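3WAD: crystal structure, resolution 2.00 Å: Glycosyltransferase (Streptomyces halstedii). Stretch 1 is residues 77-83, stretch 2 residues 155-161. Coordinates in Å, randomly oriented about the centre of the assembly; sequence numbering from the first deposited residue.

Stretch 1 77-83: LTLNETR
Stretch 2 155-161: DQWGRMR

What ties the two stretches together most firmly? The guanidinium of Arg 159 reaches from the helix to the backbone carbonyl of Glu 81. Arg 159 NH2 donates to Glu 81 O at 3.0 Å with an N-H...O angle of 131°, and Arg 159 NH1 adds a weak bond to Glu 81 O, also 3.0 Å, at 130°. Two nitrogens sharing one acceptor explains why both angles are bent. The CA-to-CB bond of Arg 159 points toward stretch 1, and the side chain runs out extended, chi1 179° (t) and chi2 -174° (t), before turning at chi3 65° (p) and chi4 81°. Leu 79 O also lies near the guanidinium plane, 3.0 Å from Arg 159 NH2, while Thr 82 CG2 covers one face, 3.8 Å from Arg 159 CZ.

How is that arginine held in position? Gln 156, three residues earlier, curls back with chi1 -65° (m), chi2 -66° (m) and chi3 13°, so that its OE1 accepts from Arg 159 NH2 at 2.8 Å and from Arg 159 NE at 3.0 Å. Gln 156 OE1 is also 3.4 Å from Leu 79 O, but both are acceptors and no hydrogen bond joins them. The amide's other end faces Asn 80: Gln 156 NE2 is 3.7 Å from Asn 80 CB, and a water bridges the stretches, accepting from Gln 156 NE2 at 3.0 Å and donating to Asn 80 O at 3.0 Å.

What backbone carries these groups? Stretch 2 is helical from Gln 156 to Arg 161, with phi/psi near -65/-40 and backbone bonds such as Arg 159 N to Asp 155 O, 2.9 Å. Asp 155 is the N-cap; its OD1 accepts from Gly 158 N at 2.8 Å. Stretch 1 has no regular helix or strand: Leu 79 and Asn 80 lie at -96/-15 and -89/12, then Glu 81 extends to -70/125. Its closest CA approach to the helix is Leu 79 CA to Gln 156 CA, 6.1 Å. Thr 78 OG1 (chi1 65°, p) donates to Asn 80 OD1 at 3.0 Å. Glu 81, chi1 177° (t) and chi2 56° (p), leads its carboxylate away from the helix into a salt bridge with Arg 83, Glu 81 OE1 to Arg 83 NH2 at 2.7 Å, while its backbone carbonyl accepts from Arg 159.

Where do the apolar side chains meet? Leu 79 is the centre of the packing and the residue most covered by the other stretch. Its CA-to-CB bond points sideways, yet with chi1 -148° and chi2 30°, both between wells, its end comes nearer the helix. Leu 79 CD2 meets the edge of the indole at Trp 157 CE3, 3.5 Å, and Leu 79 CD1 lies 3.7 Å from Met 160 CG. Trp 157 has chi1 -170° (t) and chi2 -109°. Met 160, with chi1 -58° (m) and chi2 -87° (m), brings its CE within 3.7 Å of Thr 78 O.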

# COMPACT_ATOMS: atom_id res chain seq x y z
N LEU B 77 -6.43 34.31 15.96
CA LEU B 77 -5.05 33.84 15.87
C LEU B 77 -4.92 32.73 14.85
O LEU B 77 -5.16 31.57 15.16
CB LEU B 77 -4.51 33.38 17.24
CG LEU B 77 -4.54 34.38 18.41
CD1 LEU B 77 -4.09 33.71 19.70
CD2 LEU B 77 -3.75 35.62 18.12
N THR B 78 -4.53 33.08 13.63
CA THR B 78 -4.33 32.05 12.61
C THR B 78 -2.90 31.90 12.10
O THR B 78 -2.06 32.82 12.18
CB THR B 78 -5.21 32.26 11.39
OG1 THR B 78 -4.82 33.47 10.76
CG2 THR B 78 -6.65 32.42 11.82
N LEU B 79 -2.69 30.73 11.49
CA LEU B 79 -1.42 30.32 11.07
C LEU B 79 -1.25 30.67 9.59
O LEU B 79 -0.14 30.67 9.07
CB LEU B 79 -1.33 28.82 11.34
CG LEU B 79 -0.03 28.13 11.69
CD1 LEU B 79 1.00 29.01 12.43
CD2 LEU B 79 -0.34 26.83 12.43
N ASN B 80 -2.32 30.99 8.90
CA ASN B 80 -2.13 31.42 7.56
C ASN B 80 -1.90 32.95 7.38
O ASN B 80 -1.96 33.45 6.26
CB ASN B 80 -3.27 30.94 6.68
CG ASN B 80 -4.58 31.61 7.05
OD1 ASN B 80 -4.64 32.51 7.90
ND2 ASN B 80 -5.63 31.19 6.41
N GLU B 81 -1.67 33.68 8.46
CA GLU B 81 -1.57 35.14 8.36
C GLU B 81 -0.25 35.49 7.61
O GLU B 81 0.85 35.09 8.07
CB GLU B 81 -1.53 35.74 9.78
CG GLU B 81 -1.36 37.26 9.83
CD GLU B 81 -2.45 37.94 9.02
OE1 GLU B 81 -3.60 37.88 9.43
OE2 GLU B 81 -2.19 38.50 7.95
N THR B 82 -0.32 36.26 6.53
CA THR B 82 0.93 36.68 5.88
C THR B 82 1.10 38.22 5.74
O THR B 82 2.15 38.68 5.24
CB THR B 82 1.13 36.06 4.51
OG1 THR B 82 0.13 36.56 3.63
CG2 THR B 82 1.06 34.52 4.53
N ARG B 83 0.14 39.02 6.20
CA ARG B 83 0.35 40.48 6.23
C ARG B 83 1.50 40.87 7.18
O ARG B 83 1.45 40.60 8.37
CB ARG B 83 -0.96 41.21 6.61
CG ARG B 83 -2.04 41.10 5.48
CD ARG B 83 -3.41 41.47 5.95
NE ARG B 83 -3.83 40.57 7.02
CZ ARG B 83 -4.97 40.71 7.72
NH1 ARG B 83 -5.82 41.75 7.46
NH2 ARG B 83 -5.27 39.84 8.66
N ASP B 155 4.73 25.21 4.62
CA ASP B 155 5.22 25.19 5.98
C ASP B 155 4.88 26.49 6.73
O ASP B 155 5.77 27.28 7.04
CB ASP B 155 6.73 24.92 5.98
CG ASP B 155 7.27 24.61 7.35
OD1 ASP B 155 6.51 24.39 8.37
OD2 ASP B 155 8.50 24.54 7.41
N GLN B 156 3.58 26.71 7.01
CA GLN B 156 3.13 27.88 7.74
C GLN B 156 3.86 27.96 9.06
O GLN B 156 4.22 29.05 9.54
CB GLN B 156 1.62 27.78 8.03
CG GLN B 156 0.72 27.82 6.81
CD GLN B 156 0.71 29.14 6.03
OE1 GLN B 156 1.56 30.02 6.23
NE2 GLN B 156 -0.31 29.29 5.14
N TRP B 157 4.03 26.80 9.71
CA TRP B 157 4.55 26.80 11.07
C TRP B 157 6.01 27.19 11.02
O TRP B 157 6.46 27.96 11.88
CB TRP B 157 4.42 25.38 11.66
CG TRP B 157 4.68 25.20 13.14
CD1 TRP B 157 5.76 24.56 13.72
CD2 TRP B 157 3.80 25.55 14.23
NE1 TRP B 157 5.61 24.53 15.10
CE2 TRP B 157 4.42 25.13 15.43
CE3 TRP B 157 2.60 26.27 14.30
CZ2 TRP B 157 3.83 25.31 16.70
CZ3 TRP B 157 1.98 26.44 15.57
CH2 TRP B 157 2.61 25.96 16.76
N GLY B 158 6.75 26.68 10.01
CA GLY B 158 8.20 27.01 9.92
C GLY B 158 8.41 28.48 9.54
O GLY B 158 9.27 29.18 10.12
N ARG B 159 7.59 28.94 8.58
CA ARG B 159 7.55 30.37 8.23
C ARG B 159 7.31 31.31 9.45
O ARG B 159 8.05 32.28 9.70
CB ARG B 159 6.47 30.59 7.15
CG ARG B 159 6.31 32.08 6.72
CD ARG B 159 5.12 32.26 5.77
NE ARG B 159 3.85 31.96 6.41
CZ ARG B 159 3.15 32.79 7.20
NH1 ARG B 159 3.60 34.03 7.46
NH2 ARG B 159 1.98 32.37 7.71
N MET B 160 6.31 31.00 10.27
CA MET B 160 6.11 31.80 11.46
C MET B 160 7.29 31.57 12.44
O MET B 160 7.65 32.47 13.21
CB MET B 160 4.80 31.39 12.19
CG MET B 160 3.54 31.50 11.31
SD MET B 160 2.89 33.17 11.44
CE MET B 160 1.61 32.86 12.64
N ARG B 161 7.80 30.34 12.51
CA ARG B 161 8.83 30.07 13.52
C ARG B 161 10.14 30.84 13.21
O ARG B 161 10.82 31.33 14.12
CB ARG B 161 9.14 28.57 13.61
CG ARG B 161 10.24 28.31 14.63
CD ARG B 161 9.72 28.65 15.99
NE ARG B 161 10.54 28.08 17.07
CZ ARG B 161 10.41 28.36 18.36
NH1 ARG B 161 9.40 29.14 18.78
NH2 ARG B 161 11.23 27.78 19.27
O HOH W 1 -1.23 31.88 3.86